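Local coordinates for protein myosin-I heavy chain (PDB 5EJY) that is an actin-based ATPase motor acting in early phagocytosis and adhesion, represented here by the MF1 MyTH4-FERM domain of its tail, at residues A53-V58 with L96-L101; L215-A220 with D262-V267; K291-D296 with K492-Y497. All coordinates share one frame; numbering follows the deposited sequence.

Contact 1 of 3, residues A53-V58 with L96-L101; sequences AEQTKV and LAIESL
Ile98, the residue at which the chain leaves helical geometry after helix 81-97, presents its methyl CG2 to the end of Gln55, 3.7 Å from OE1; the two side chains run past each other in opposite directions. Ser100 follows, its hydroxyl held between its own backbone N and carbonyl carbon (chi1 57°), where OG donates a hydrogen bond to Gln55 OE1. The modelled length between Ser100 OG and Gln55 OE1, 2.5 Å, is very short, so its exact value is doubtful. The Gln55 chain is extended beyond CG (chi2 178°), which carries its amide out from the helix as far as Ser100, with OE1 on the serine and NE2 hydrogen-bonded to Asp52 OD2. Last comes Leu101, whose branches divide the work: CD2 lies 3.6 Å from Gln55 O, while CD1 meets Val58 CG1 at 3.9 Å, one helical turn further on. An alanine in place of Gln55 would probably leave the Ser100 hydroxyl without this acceptor and open a gap beside Ile98 CG2 and Leu101 CG. The arrangement is helix-to-turn packing within the all-helical MyTH4 domain: the first turns of helix 53-70 rest against the short connection between helices 81-97 and 102-112.

Contact 2 of 3, residues L215-A220 with D262-V267; sequences LHIDSA and DKLCDV
Ile217 sends its longer branch across to the start of helix 264-277. CG1 sits between the backbone N and the carbonyl carbon (chi1 67°), and from there the chain runs on extended (chi2 176°), bringing CD1 to 3.9 Å from Leu264 CB. The two side chains cross at about a right angle. The same methyl of Ile217 lies 4.0 Å from Cys265 SG, so a single carbon touches two successive residues of the other segment. Cys265 points its sulphur back at the strand end: with SG anti to the carbonyl carbon (chi1 -74°), it comes 3.7 Å from Asp218 O and rests beside Ser219 CA. These contacts belong to the ubiquitin-like lobe of the FERM domain, where edge strand 212-217 ends and its outgoing loop meets the helix; helix 223-233 also borders the site, with Ser226 touching both Ile217 and Leu264. Lys263 packs by its aliphatic part. Its chain bends at chi2, and CG is 3.8 Å from Ser219 O and close to Ala220 O as well, while NZ goes on to the carbonyl oxygens of Asn180, Ala182 and Thr261. A water accepts a hydrogen bond of 2.8 Å from Cys265 N and can donate to Asp218 O at 3.3 Å, though it has more acceptors in reach than protons; it thus links the two backbones. The Asp218 carboxylate is occupied within its own loop and by a MyTH4 helix: OD1 takes a weak bond from Ala220 N at 3.0 Å, as in an Asx turn, and OD2 forms a salt bridge with Arg176 of helix 161-180. Ser219 OG is likewise engaged on that MyTH4-facing side, by Glu191.

Contact 3 of 3, residues K291-D296 with K492-Y497; sequences KKLFFD and KEYSLY
Tyr494 OH is held by two groups: Phe294 N donates to it at 2.9 Å, nearly straight at 158°, and the hydroxyl of Ser410 bonds it too. The phenol oxygen also lies in the plane of the Phe294 ring, at its edge, 3.7 Å from Phe294 CD1. Leu293 comes over one face of the Tyr494 ring, with CD2 4.2 Å from the ring centroid, a CH-pi contact; the same methyl packs on Glu493 CB. Phe295 meets Tyr494 obliquely, CE1 against CD1, and gives its own face to Tyr497. These last two rings form an offset stack, centroids 4.1 Å apart and planes at 8°, while Leu293 CB lies over the opposite face of Phe295, toward the rim. Tyr497 reaches the stack with CG anti to the backbone N. Its OH then donates to Asp296 OD1 at 2.8 Å, on the anti side of the carboxylate and 34° out of its plane. The contact joins the chain leaving the ubiquitin-like lobe, just past strand 285-291, to the C-terminal helix 484-499 of the FERM domain. Chemically it is an aromatic cluster whose two tyrosines hydrogen-bond to the facing chain, one at a backbone amide and one at an acid; these bonds would hold the far ends of the rings, while Leu293 CD2 over Tyr494 and the Phe295 stack on Tyr497 probably set how each ring is turned.

In the fold
Strung in series along the chain, the three contacts run from the MyTH4 domain into the FERM domain. Contact 1 lies wholly among the MyTH4 helices, 27 Å centre to centre from contact 2, although their nearest atoms are only about 6 Å apart. Contact 2 sits close to the middle of the chain, where the ubiquitin-like lobe meets helix 161-180 and the residues just after it. Contact 3 is 24 Å further on, centre to centre, at the end of that same lobe, and 43 Å from contact 1 on the other side of the chain's centre. No two of them touch. The motor domain, with its ATPase site, lies outside this piece.

Contact 1 of 3, residues A53-V58 with L96-L101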
ATOM      1  N   ALA A  53      15.233 -29.013 -15.602  1.00 36.74           N
ATOM      2  CA  ALA A  53      16.117 -29.654 -14.635  1.00 36.09           C
ATOM      3  C   ALA A  53      16.424 -28.765 -13.431  1.00 37.33           C
ATOM      4  O   ALA A  53      16.610 -29.263 -12.316  1.00 36.79           O
ATOM      5  CB  ALA A  53      17.405 -30.095 -15.308  1.00 41.08           C
ATOM      6  N   GLU A  54      16.494 -27.455 -13.657  1.00 35.72           N
ATOM      7  CA  GLU A  54      16.761 -26.517 -12.567  1.00 37.00           C
ATOM      8  C   GLU A  54      15.603 -26.463 -11.573  1.00 32.78           C
ATOM      9  O   GLU A  54      15.824 -26.309 -10.377  1.00 34.43           O
ATOM     10  CB  GLU A  54      17.069 -25.111 -13.106  1.00 34.78           C
ATOM     11  CG  GLU A  54      17.006 -23.999 -12.056  1.00 37.31           C
ATOM     12  CD  GLU A  54      18.228 -23.958 -11.151  1.00 47.32           C
ATOM     13  OE1 GLU A  54      19.203 -24.694 -11.425  1.00 51.45           O
ATOM     14  OE2 GLU A  54      18.214 -23.181 -10.168  1.00 46.87           O
ATOM     15  N   GLN A  55      14.372 -26.574 -12.066  1.00 32.32           N
ATOM     16  CA  GLN A  55      13.211 -26.543 -11.183  1.00 33.15           C
ATOM     17  C   GLN A  55      13.104 -27.829 -10.383  1.00 32.52           C
ATOM     18  O   GLN A  55      12.611 -27.828  -9.255  1.00 28.49           O
ATOM     19  CB  GLN A  55      11.918 -26.280 -11.954  1.00 32.52           C
ATOM     20  CG  GLN A  55      11.718 -24.808 -12.305  1.00 36.62           C
ATOM     21  CD  GLN A  55      10.459 -24.552 -13.103  1.00 35.41           C
ATOM     22  OE1 GLN A  55       9.352 -24.875 -12.662  1.00 38.33           O
ATOM     23  NE2 GLN A  55      10.617 -23.967 -14.289  1.00 42.05           N
ATOM     24  N   THR A  56      13.567 -28.928 -10.969  1.00 31.22           N
ATOM     25  CA  THR A  56      13.617 -30.188 -10.241  1.00 31.98           C
ATOM     26  C   THR A  56      14.573 -30.042  -9.064  1.00 33.83           C
ATOM     27  O   THR A  56      14.259 -30.439  -7.943  1.00 29.88           O
ATOM     28  CB  THR A  56      14.089 -31.342 -11.146  1.00 32.66           C
ATOM     29  OG1 THR A  56      13.161 -31.515 -12.222  1.00 30.40           O
ATOM     30  CG2 THR A  56      14.196 -32.634 -10.356  1.00 34.43           C
ATOM     31  N   LYS A  57      15.740 -29.456  -9.321  1.00 30.63           N
ATOM     32  CA  LYS A  57      16.740 -29.257  -8.279  1.00 31.82           C
ATOM     33  C   LYS A  57      16.230 -28.333  -7.176  1.00 33.31           C
ATOM     34  O   LYS A  57      16.438 -28.585  -5.989  1.00 34.25           O
ATOM     35  CB  LYS A  57      18.028 -28.668  -8.871  1.00 35.94           C
ATOM     36  CG  LYS A  57      19.096 -28.382  -7.816  1.00 43.78           C
ATOM     37  CD  LYS A  57      20.322 -27.669  -8.400  1.00 52.86           C
ATOM     38  CE  LYS A  57      20.028 -26.208  -8.742  1.00 52.01           C
ATOM     39  NZ  LYS A  57      19.926 -25.325  -7.536  1.00 50.94           N
ATOM     40  N   VAL A  58      15.574 -27.251  -7.574  1.00 30.59           N
ATOM     41  CA  VAL A  58      15.022 -26.312  -6.605  1.00 31.37           C
ATOM     42  C   VAL A  58      13.899 -26.946  -5.760  1.00 27.06           C
ATOM     43  O   VAL A  58      13.773 -26.667  -4.568  1.00 29.14           O
ATOM     44  CB  VAL A  58      14.509 -25.043  -7.308  1.00 27.75           C
ATOM     45  CG1 VAL A  58      13.718 -24.164  -6.324  1.00 23.63           C
ATOM     46  CG2 VAL A  58      15.683 -24.262  -7.916  1.00 28.89           C
ATOM     47  N   LEU A  96       6.391 -17.647  -5.676  1.00 22.35           N
ATOM     48  CA  LEU A  96       5.724 -16.439  -6.158  1.00 19.92           C
ATOM     49  C   LEU A  96       6.203 -16.100  -7.574  1.00 21.79           C
ATOM     50  O   LEU A  96       5.402 -15.746  -8.442  1.00 20.61           O
ATOM     51  CB  LEU A  96       5.951 -15.253  -5.202  1.00 22.01           C
ATOM     52  CG  LEU A  96       5.263 -13.943  -5.613  1.00 23.78           C
ATOM     53  CD1 LEU A  96       3.732 -14.130  -5.707  1.00 22.63           C
ATOM     54  CD2 LEU A  96       5.603 -12.785  -4.646  1.00 22.11           C
ATOM     55  N   ALA A  97       7.505 -16.230  -7.801  1.00 20.86           N
ATOM     56  CA  ALA A  97       8.114 -15.859  -9.073  1.00 23.69           C
ATOM     57  C   ALA A  97       8.000 -16.926 -10.164  1.00 28.81           C
ATOM     58  O   ALA A  97       8.024 -16.606 -11.357  1.00 26.59           O
ATOM     59  CB  ALA A  97       9.597 -15.475  -8.854  1.00 22.67           C
ATOM     60  N   ILE A  98       7.897 -18.189  -9.759  1.00 22.55           N
ATOM     61  CA  ILE A  98       7.921 -19.309 -10.703  1.00 23.76           C
ATOM     62  C   ILE A  98       6.625 -20.109 -10.575  1.00 24.14           C
ATOM     63  O   ILE A  98       6.493 -20.970  -9.703  1.00 23.92           O
ATOM     64  CB  ILE A  98       9.165 -20.223 -10.467  1.00 24.24           C
ATOM     65  CG1 ILE A  98      10.460 -19.393 -10.482  1.00 23.41           C
ATOM     66  CG2 ILE A  98       9.252 -21.320 -11.519  1.00 24.37           C
ATOM     67  CD1 ILE A  98      11.638 -20.069  -9.760  1.00 25.84           C
ATOM     68  N   GLU A  99       5.662 -19.811 -11.438  1.00 23.08           N
ATOM     69  CA  GLU A  99       4.321 -20.362 -11.273  1.00 29.24           C
ATOM     70  C   GLU A  99       4.347 -21.879 -11.339  1.00 27.70           C
ATOM     71  O   GLU A  99       3.506 -22.560 -10.742  1.00 26.07           O
ATOM     72  CB  GLU A  99       3.371 -19.827 -12.344  1.00 32.47           C
ATOM     73  CG  GLU A  99       1.915 -20.069 -12.001  1.00 43.10           C
ATOM     74  CD  GLU A  99       1.032 -20.173 -13.223  1.00 48.66           C
ATOM     75  OE1 GLU A  99       0.835 -19.142 -13.901  1.00 60.24           O
ATOM     76  OE2 GLU A  99       0.543 -21.293 -13.505  1.00 54.98           O
ATOM     77  N   SER A 100       5.316 -22.412 -12.068  1.00 25.15           N
ATOM     78  CA  SER A 100       5.366 -23.850 -12.284  1.00 27.90           C
ATOM     79  C   SER A 100       5.959 -24.614 -11.098  1.00 26.79           C
ATOM     80  O   SER A 100       6.097 -25.833 -11.161  1.00 26.41           O
ATOM     81  CB  SER A 100       6.122 -24.171 -13.582  1.00 29.56           C
ATOM     82  OG  SER A 100       7.425 -23.622 -13.558  1.00 29.57           O
ATOM     83  N   LEU A 101       6.315 -23.903 -10.026  1.00 20.50           N
ATOM     84  CA  LEU A 101       6.750 -24.552  -8.800  1.00 24.53           C
ATOM     85  C   LEU A 101       5.674 -24.485  -7.704  1.00 20.12           C
ATOM     86  O   LEU A 101       5.849 -25.025  -6.631  1.00 21.93           O
ATOM     87  CB  LEU A 101       8.050 -23.936  -8.278  1.00 25.86           C
ATOM     88  CG  LEU A 101       9.363 -24.412  -8.913  1.00 29.83           C
ATOM     89  CD1 LEU A 101      10.504 -23.548  -8.458  1.00 25.18           C
ATOM     90  CD2 LEU A 101       9.634 -25.880  -8.553  1.00 25.67           C
TER

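Contact 2 of 3, residues L215-A220 with D262-V267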
ATOM      1  N   LEU A 215      -4.858   0.515  11.826  1.00 25.36           N
ATOM      2  CA  LEU A 215      -5.753  -0.405  11.131  1.00 23.52           C
ATOM      3  C   LEU A 215      -5.284  -1.844  11.310  1.00 24.87           C
ATOM      4  O   LEU A 215      -4.083  -2.127  11.297  1.00 25.47           O
ATOM      5  CB  LEU A 215      -5.826  -0.095   9.633  1.00 24.21           C
ATOM      6  CG  LEU A 215      -6.418   1.219   9.118  1.00 25.66           C
ATOM      7  CD1 LEU A 215      -6.250   1.300   7.586  1.00 24.24           C
ATOM      8  CD2 LEU A 215      -7.894   1.372   9.524  1.00 26.68           C
ATOM      9  N   HIS A 216      -6.235  -2.749  11.479  1.00 23.06           N
ATOM     10  CA  HIS A 216      -5.930  -4.171  11.466  1.00 23.46           C
ATOM     11  C   HIS A 216      -6.292  -4.723  10.099  1.00 23.63           C
ATOM     12  O   HIS A 216      -7.452  -4.653   9.677  1.00 26.63           O
ATOM     13  CB  HIS A 216      -6.683  -4.910  12.581  1.00 22.87           C
ATOM     14  CG  HIS A 216      -6.181  -4.582  13.952  1.00 28.01           C
ATOM     15  ND1 HIS A 216      -6.681  -3.535  14.697  1.00 32.44           N
ATOM     16  CD2 HIS A 216      -5.197  -5.137  14.699  1.00 31.33           C
ATOM     17  CE1 HIS A 216      -6.035  -3.468  15.848  1.00 27.48           C
ATOM     18  NE2 HIS A 216      -5.127  -4.428  15.873  1.00 34.20           N
ATOM     19  N   ILE A 217      -5.295  -5.258   9.402  1.00 21.20           N
ATOM     20  CA  ILE A 217      -5.504  -5.747   8.044  1.00 17.86           C
ATOM     21  C   ILE A 217      -5.037  -7.191   7.866  1.00 22.42           C
ATOM     22  O   ILE A 217      -4.441  -7.791   8.776  1.00 22.36           O
ATOM     23  CB  ILE A 217      -4.764  -4.848   6.990  1.00 20.36           C
ATOM     24  CG1 ILE A 217      -3.243  -4.955   7.131  1.00 19.06           C
ATOM     25  CG2 ILE A 217      -5.180  -3.379   7.141  1.00 23.72           C
ATOM     26  CD1 ILE A 217      -2.477  -4.161   6.033  1.00 21.10           C
ATOM     27  N   ASP A 218      -5.311  -7.750   6.691  1.00 20.75           N
ATOM     28  CA  ASP A 218      -4.748  -9.048   6.346  1.00 21.46           C
ATOM     29  C   ASP A 218      -3.896  -8.977   5.091  1.00 22.65           C
ATOM     30  O   ASP A 218      -3.745  -7.894   4.483  1.00 19.48           O
ATOM     31  CB  ASP A 218      -5.810 -10.179   6.314  1.00 20.67           C
ATOM     32  CG  ASP A 218      -6.771 -10.091   5.132  1.00 22.79           C
ATOM     33  OD1 ASP A 218      -6.500  -9.389   4.136  1.00 21.58           O
ATOM     34  OD2 ASP A 218      -7.831 -10.763   5.197  1.00 24.07           O
ATOM     35  N   SER A 219      -3.304 -10.111   4.719  1.00 19.97           N
ATOM     36  CA  SER A 219      -2.364 -10.126   3.592  1.00 17.76           C
ATOM     37  C   SER A 219      -2.966  -9.616   2.286  1.00 18.92           C
ATOM     38  O   SER A 219      -2.244  -9.089   1.430  1.00 18.08           O
ATOM     39  CB  SER A 219      -1.846 -11.553   3.369  1.00 18.34           C
ATOM     40  OG  SER A 219      -1.224 -12.022   4.555  1.00 20.29           O
ATOM     41  N   ALA A 220      -4.273  -9.789   2.124  1.00 17.26           N
ATOM     42  CA  ALA A 220      -4.956  -9.439   0.869  1.00 16.49           C
ATOM     43  C   ALA A 220      -5.574  -8.042   0.876  1.00 17.19           C
ATOM     44  O   ALA A 220      -6.176  -7.631  -0.114  1.00 20.97           O
ATOM     45  CB  ALA A 220      -6.028 -10.463   0.552  1.00 20.60           C
ATOM     46  N   ASP A 262      -3.692  -2.432  -5.187  1.00 21.92           N
ATOM     47  CA  ASP A 262      -2.412  -2.839  -4.610  1.00 21.97           C
ATOM     48  C   ASP A 262      -2.582  -3.198  -3.123  1.00 22.20           C
ATOM     49  O   ASP A 262      -3.451  -2.653  -2.436  1.00 21.90           O
ATOM     50  CB  ASP A 262      -1.377  -1.734  -4.748  1.00 21.41           C
ATOM     51  CG  ASP A 262      -0.702  -1.721  -6.115  1.00 32.11           C
ATOM     52  OD1 ASP A 262      -1.118  -2.458  -7.024  1.00 32.25           O
ATOM     53  OD2 ASP A 262       0.254  -0.956  -6.269  1.00 36.83           O
ATOM     54  N   LYS A 263      -1.752  -4.113  -2.637  1.00 19.80           N
ATOM     55  CA  LYS A 263      -1.888  -4.631  -1.268  1.00 20.56           C
ATOM     56  C   LYS A 263      -0.978  -3.867  -0.320  1.00 19.96           C
ATOM     57  O   LYS A 263       0.211  -3.717  -0.588  1.00 19.37           O
ATOM     58  CB  LYS A 263      -1.518  -6.114  -1.222  1.00 20.03           C
ATOM     59  CG  LYS A 263      -2.625  -7.066  -1.708  1.00 20.94           C
ATOM     60  CD  LYS A 263      -2.836  -6.943  -3.198  1.00 27.14           C
ATOM     61  CE  LYS A 263      -4.082  -7.719  -3.649  1.00 24.13           C
ATOM     62  NZ  LYS A 263      -4.274  -7.502  -5.138  1.00 25.19           N
ATOM     63  N   LEU A 264      -1.523  -3.388   0.791  1.00 19.68           N
ATOM     64  CA  LEU A 264      -0.682  -2.655   1.736  1.00 20.75           C
ATOM     65  C   LEU A 264       0.444  -3.514   2.286  1.00 21.49           C
ATOM     66  O   LEU A 264       1.523  -3.002   2.553  1.00 19.71           O
ATOM     67  CB  LEU A 264      -1.491  -2.036   2.884  1.00 19.68           C
ATOM     68  CG  LEU A 264      -2.577  -1.014   2.536  1.00 23.15           C
ATOM     69  CD1 LEU A 264      -3.085  -0.324   3.815  1.00 25.39           C
ATOM     70  CD2 LEU A 264      -2.083   0.014   1.545  1.00 21.93           C
ATOM     71  N   CYS A 265       0.207  -4.816   2.469  1.00 18.92           N
ATOM     72  CA  CYS A 265       1.296  -5.682   2.924  1.00 17.77           C
ATOM     73  C   CYS A 265       2.476  -5.744   1.939  1.00 18.59           C
ATOM     74  O   CYS A 265       3.625  -5.926   2.360  1.00 20.06           O
ATOM     75  CB  CYS A 265       0.792  -7.089   3.259  1.00 17.04           C
ATOM     76  SG  CYS A 265      -0.137  -7.153   4.814  1.00 20.99           S
ATOM     77  N   ASP A 266       2.206  -5.591   0.647  1.00 17.44           N
ATOM     78  CA  ASP A 266       3.301  -5.519  -0.328  1.00 18.67           C
ATOM     79  C   ASP A 266       4.177  -4.280  -0.071  1.00 22.73           C
ATOM     80  O   ASP A 266       5.391  -4.296  -0.298  1.00 21.35           O
ATOM     81  CB  ASP A 266       2.768  -5.491  -1.773  1.00 20.49           C
ATOM     82  CG  ASP A 266       2.357  -6.875  -2.281  1.00 24.30           C
ATOM     83  OD1 ASP A 266       2.758  -7.886  -1.668  1.00 21.19           O
ATOM     84  OD2 ASP A 266       1.642  -6.946  -3.308  1.00 22.63           O
ATOM     85  N   VAL A 267       3.569  -3.201   0.405  1.00 19.95           N
ATOM     86  CA  VAL A 267       4.354  -2.005   0.727  1.00 20.25           C
ATOM     87  C   VAL A 267       5.282  -2.305   1.906  1.00 20.84           C
ATOM     88  O   VAL A 267       6.460  -1.957   1.875  1.00 20.70           O
ATOM     89  CB  VAL A 267       3.448  -0.780   1.025  1.00 20.54           C
ATOM     90  CG1 VAL A 267       4.290   0.442   1.414  1.00 22.56           C
ATOM     91  CG2 VAL A 267       2.595  -0.454  -0.196  1.00 22.15           C
TER
HETATM   92  O   HOH W   1      -2.294  -6.123   2.174  1.00 19.67           O

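Contact 3 of 3, residues K291-D296 with K492-Y497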
ATOM      1  N   LYS A 291      -5.880  13.494   0.601  1.00 20.93           N
ATOM      2  CA  LYS A 291      -6.910  13.663  -0.414  1.00 20.71           C
ATOM      3  C   LYS A 291      -6.287  13.696  -1.794  1.00 23.50           C
ATOM      4  O   LYS A 291      -5.467  14.571  -2.090  1.00 20.22           O
ATOM      5  CB  LYS A 291      -7.739  14.928  -0.192  1.00 22.38           C
ATOM      6  CG  LYS A 291      -8.933  15.001  -1.136  1.00 25.22           C
ATOM      7  CD  LYS A 291      -9.915  16.096  -0.735  1.00 26.79           C
ATOM      8  CE  LYS A 291     -11.109  16.107  -1.668  1.00 28.08           C
ATOM      9  NZ  LYS A 291     -12.203  16.985  -1.164  1.00 32.18           N
ATOM     10  N   LYS A 292      -6.690  12.748  -2.632  1.00 20.81           N
ATOM     11  CA  LYS A 292      -6.102  12.603  -3.964  1.00 22.78           C
ATOM     12  C   LYS A 292      -6.968  13.255  -5.037  1.00 25.23           C
ATOM     13  O   LYS A 292      -6.467  13.926  -5.954  1.00 23.84           O
ATOM     14  CB  LYS A 292      -5.939  11.113  -4.296  1.00 23.17           C
ATOM     15  CG  LYS A 292      -5.338  10.824  -5.692  1.00 19.37           C
ATOM     16  CD  LYS A 292      -5.142   9.310  -5.875  1.00 20.62           C
ATOM     17  CE  LYS A 292      -4.603   8.962  -7.267  1.00 24.69           C
ATOM     18  NZ  LYS A 292      -4.477   7.472  -7.370  1.00 24.66           N
ATOM     19  N   LEU A 293      -8.273  13.028  -4.936  1.00 22.91           N
ATOM     20  CA  LEU A 293      -9.200  13.391  -6.012  1.00 24.26           C
ATOM     21  C   LEU A 293     -10.202  14.429  -5.531  1.00 27.78           C
ATOM     22  O   LEU A 293     -10.725  14.330  -4.419  1.00 25.25           O
ATOM     23  CB  LEU A 293      -9.929  12.141  -6.511  1.00 26.43           C
ATOM     24  CG  LEU A 293      -9.027  11.120  -7.214  1.00 28.46           C
ATOM     25  CD1 LEU A 293      -9.628   9.729  -7.181  1.00 30.24           C
ATOM     26  CD2 LEU A 293      -8.763  11.566  -8.650  1.00 27.30           C
ATOM     27  N   PHE A 294     -10.458  15.434  -6.362  1.00 24.62           N
ATOM     28  CA  PHE A 294     -11.357  16.514  -5.983  1.00 27.78           C
ATOM     29  C   PHE A 294     -12.600  16.542  -6.859  1.00 32.04           C
ATOM     30  O   PHE A 294     -12.629  17.197  -7.896  1.00 29.57           O
ATOM     31  CB  PHE A 294     -10.610  17.846  -6.018  1.00 25.52           C
ATOM     32  CG  PHE A 294      -9.495  17.913  -5.020  1.00 26.87           C
ATOM     33  CD1 PHE A 294      -8.272  17.320  -5.289  1.00 23.52           C
ATOM     34  CD2 PHE A 294      -9.684  18.523  -3.796  1.00 24.30           C
ATOM     35  CE1 PHE A 294      -7.253  17.363  -4.364  1.00 21.88           C
ATOM     36  CE2 PHE A 294      -8.672  18.570  -2.863  1.00 24.31           C
ATOM     37  CZ  PHE A 294      -7.460  17.999  -3.139  1.00 24.02           C
ATOM     38  N   PHE A 295     -13.629  15.822  -6.425  1.00 33.28           N
ATOM     39  CA  PHE A 295     -14.861  15.687  -7.193  1.00 34.99           C
ATOM     40  C   PHE A 295     -15.922  16.668  -6.699  1.00 41.19           C
ATOM     41  O   PHE A 295     -16.052  16.916  -5.496  1.00 40.44           O
ATOM     42  CB  PHE A 295     -15.393  14.259  -7.097  1.00 33.79           C
ATOM     43  CG  PHE A 295     -14.504  13.230  -7.743  1.00 37.82           C
ATOM     44  CD1 PHE A 295     -13.712  13.559  -8.830  1.00 33.24           C
ATOM     45  CD2 PHE A 295     -14.476  11.925  -7.272  1.00 39.10           C
ATOM     46  CE1 PHE A 295     -12.901  12.605  -9.431  1.00 36.82           C
ATOM     47  CE2 PHE A 295     -13.669  10.973  -7.872  1.00 36.86           C
ATOM     48  CZ  PHE A 295     -12.884  11.315  -8.952  1.00 33.88           C
ATOM     49  N   ASP A 296     -16.676  17.234  -7.634  1.00 40.66           N
ATOM     50  CA  ASP A 296     -17.765  18.126  -7.265  1.00 43.53           C
ATOM     51  C   ASP A 296     -19.043  17.316  -7.072  1.00 48.36           C
ATOM     52  O   ASP A 296     -20.024  17.500  -7.789  1.00 45.52           O
ATOM     53  CB  ASP A 296     -17.942  19.254  -8.295  1.00 47.55           C
ATOM     54  CG  ASP A 296     -18.036  18.753  -9.730  1.00 44.34           C
ATOM     55  OD1 ASP A 296     -17.735  17.570 -10.004  1.00 44.38           O
ATOM     56  OD2 ASP A 296     -18.404  19.569 -10.602  1.00 51.11           O
ATOM     57  N   LYS A 492      -6.849   9.208 -15.573  1.00 24.38           N
ATOM     58  CA  LYS A 492      -7.880   8.195 -15.769  1.00 27.46           C
ATOM     59  C   LYS A 492      -9.092   8.369 -14.844  1.00 28.27           C
ATOM     60  O   LYS A 492     -10.235   8.205 -15.280  1.00 26.94           O
ATOM     61  CB  LYS A 492      -7.281   6.793 -15.621  1.00 30.24           C
ATOM     62  CG  LYS A 492      -6.261   6.473 -16.719  1.00 37.85           C
ATOM     63  CD  LYS A 492      -5.748   5.050 -16.611  1.00 38.76           C
ATOM     64  CE  LYS A 492      -5.234   4.543 -17.952  1.00 44.41           C
ATOM     65  NZ  LYS A 492      -4.025   5.268 -18.399  1.00 51.43           N
ATOM     66  N   GLU A 493      -8.851   8.690 -13.573  1.00 25.91           N
ATOM     67  CA  GLU A 493      -9.949   8.841 -12.620  1.00 24.84           C
ATOM     68  C   GLU A 493     -10.811  10.087 -12.859  1.00 27.98           C
ATOM     69  O   GLU A 493     -12.037  10.033 -12.740  1.00 26.73           O
ATOM     70  CB  GLU A 493      -9.421   8.845 -11.183  1.00 28.63           C
ATOM     71  CG  GLU A 493      -8.748   7.551 -10.776  1.00 32.40           C
ATOM     72  CD  GLU A 493      -9.746   6.488 -10.350  1.00 47.46           C
ATOM     73  OE1 GLU A 493     -10.949   6.629 -10.668  1.00 47.65           O
ATOM     74  OE2 GLU A 493      -9.327   5.520  -9.681  1.00 51.11           O
ATOM     75  N   TYR A 494     -10.186  11.220 -13.166  1.00 23.71           N
ATOM     76  CA  TYR A 494     -10.985  12.398 -13.508  1.00 28.00           C
ATOM     77  C   TYR A 494     -11.778  12.134 -14.785  1.00 30.06           C
ATOM     78  O   TYR A 494     -12.951  12.492 -14.874  1.00 32.46           O
ATOM     79  CB  TYR A 494     -10.128  13.654 -13.659  1.00 28.06           C
ATOM     80  CG  TYR A 494      -9.803  14.303 -12.338  1.00 25.40           C
ATOM     81  CD1 TYR A 494     -10.808  14.863 -11.549  1.00 27.11           C
ATOM     82  CD2 TYR A 494      -8.501  14.341 -11.871  1.00 24.04           C
ATOM     83  CE1 TYR A 494     -10.512  15.452 -10.322  1.00 27.58           C
ATOM     84  CE2 TYR A 494      -8.196  14.928 -10.657  1.00 26.44           C
ATOM     85  CZ  TYR A 494      -9.202  15.476  -9.888  1.00 25.08           C
ATOM     86  OH  TYR A 494      -8.873  16.058  -8.695  1.00 26.74           O
ATOM     87  N   SER A 495     -11.148  11.484 -15.759  1.00 26.39           N
ATOM     88  CA  SER A 495     -11.822  11.203 -17.026  1.00 31.04           C
ATOM     89  C   SER A 495     -13.059  10.326 -16.819  1.00 37.03           C
ATOM     90  O   SER A 495     -14.130  10.615 -17.355  1.00 34.47           O
ATOM     91  CB  SER A 495     -10.866  10.567 -18.030  1.00 31.17           C
ATOM     92  OG  SER A 495      -9.828  11.482 -18.370  1.00 30.99           O
ATOM     93  N   LEU A 496     -12.905   9.269 -16.025  1.00 33.01           N
ATOM     94  CA  LEU A 496     -14.002   8.352 -15.739  1.00 35.73           C
ATOM     95  C   LEU A 496     -15.126   9.063 -14.991  1.00 39.86           C
ATOM     96  O   LEU A 496     -16.294   8.950 -15.358  1.00 42.77           O
ATOM     97  CB  LEU A 496     -13.498   7.159 -14.923  1.00 29.86           C
ATOM     98  CG  LEU A 496     -14.531   6.131 -14.460  1.00 43.01           C
ATOM     99  CD1 LEU A 496     -15.119   5.396 -15.653  1.00 46.55           C
ATOM    100  CD2 LEU A 496     -13.899   5.150 -13.484  1.00 44.49           C
ATOM    101  N   TYR A 497     -14.767   9.790 -13.935  1.00 34.50           N
ATOM    102  CA  TYR A 497     -15.740  10.578 -13.198  1.00 33.21           C
ATOM    103  C   TYR A 497     -16.544  11.463 -14.142  1.00 40.45           C
ATOM    104  O   TYR A 497     -17.773  11.439 -14.119  1.00 38.13           O
ATOM    105  CB  TYR A 497     -15.059  11.435 -12.133  1.00 35.31           C
ATOM    106  CG  TYR A 497     -15.992  12.379 -11.411  1.00 35.15           C
ATOM    107  CD1 TYR A 497     -16.868  11.914 -10.434  1.00 38.51           C
ATOM    108  CD2 TYR A 497     -15.990  13.736 -11.695  1.00 35.92           C
ATOM    109  CE1 TYR A 497     -17.717  12.782  -9.773  1.00 35.86           C
ATOM    110  CE2 TYR A 497     -16.832  14.609 -11.035  1.00 36.39           C
ATOM    111  CZ  TYR A 497     -17.696  14.127 -10.080  1.00 39.43           C
ATOM    112  OH  TYR A 497     -18.531  15.001  -9.417  1.00 41.12           O
TER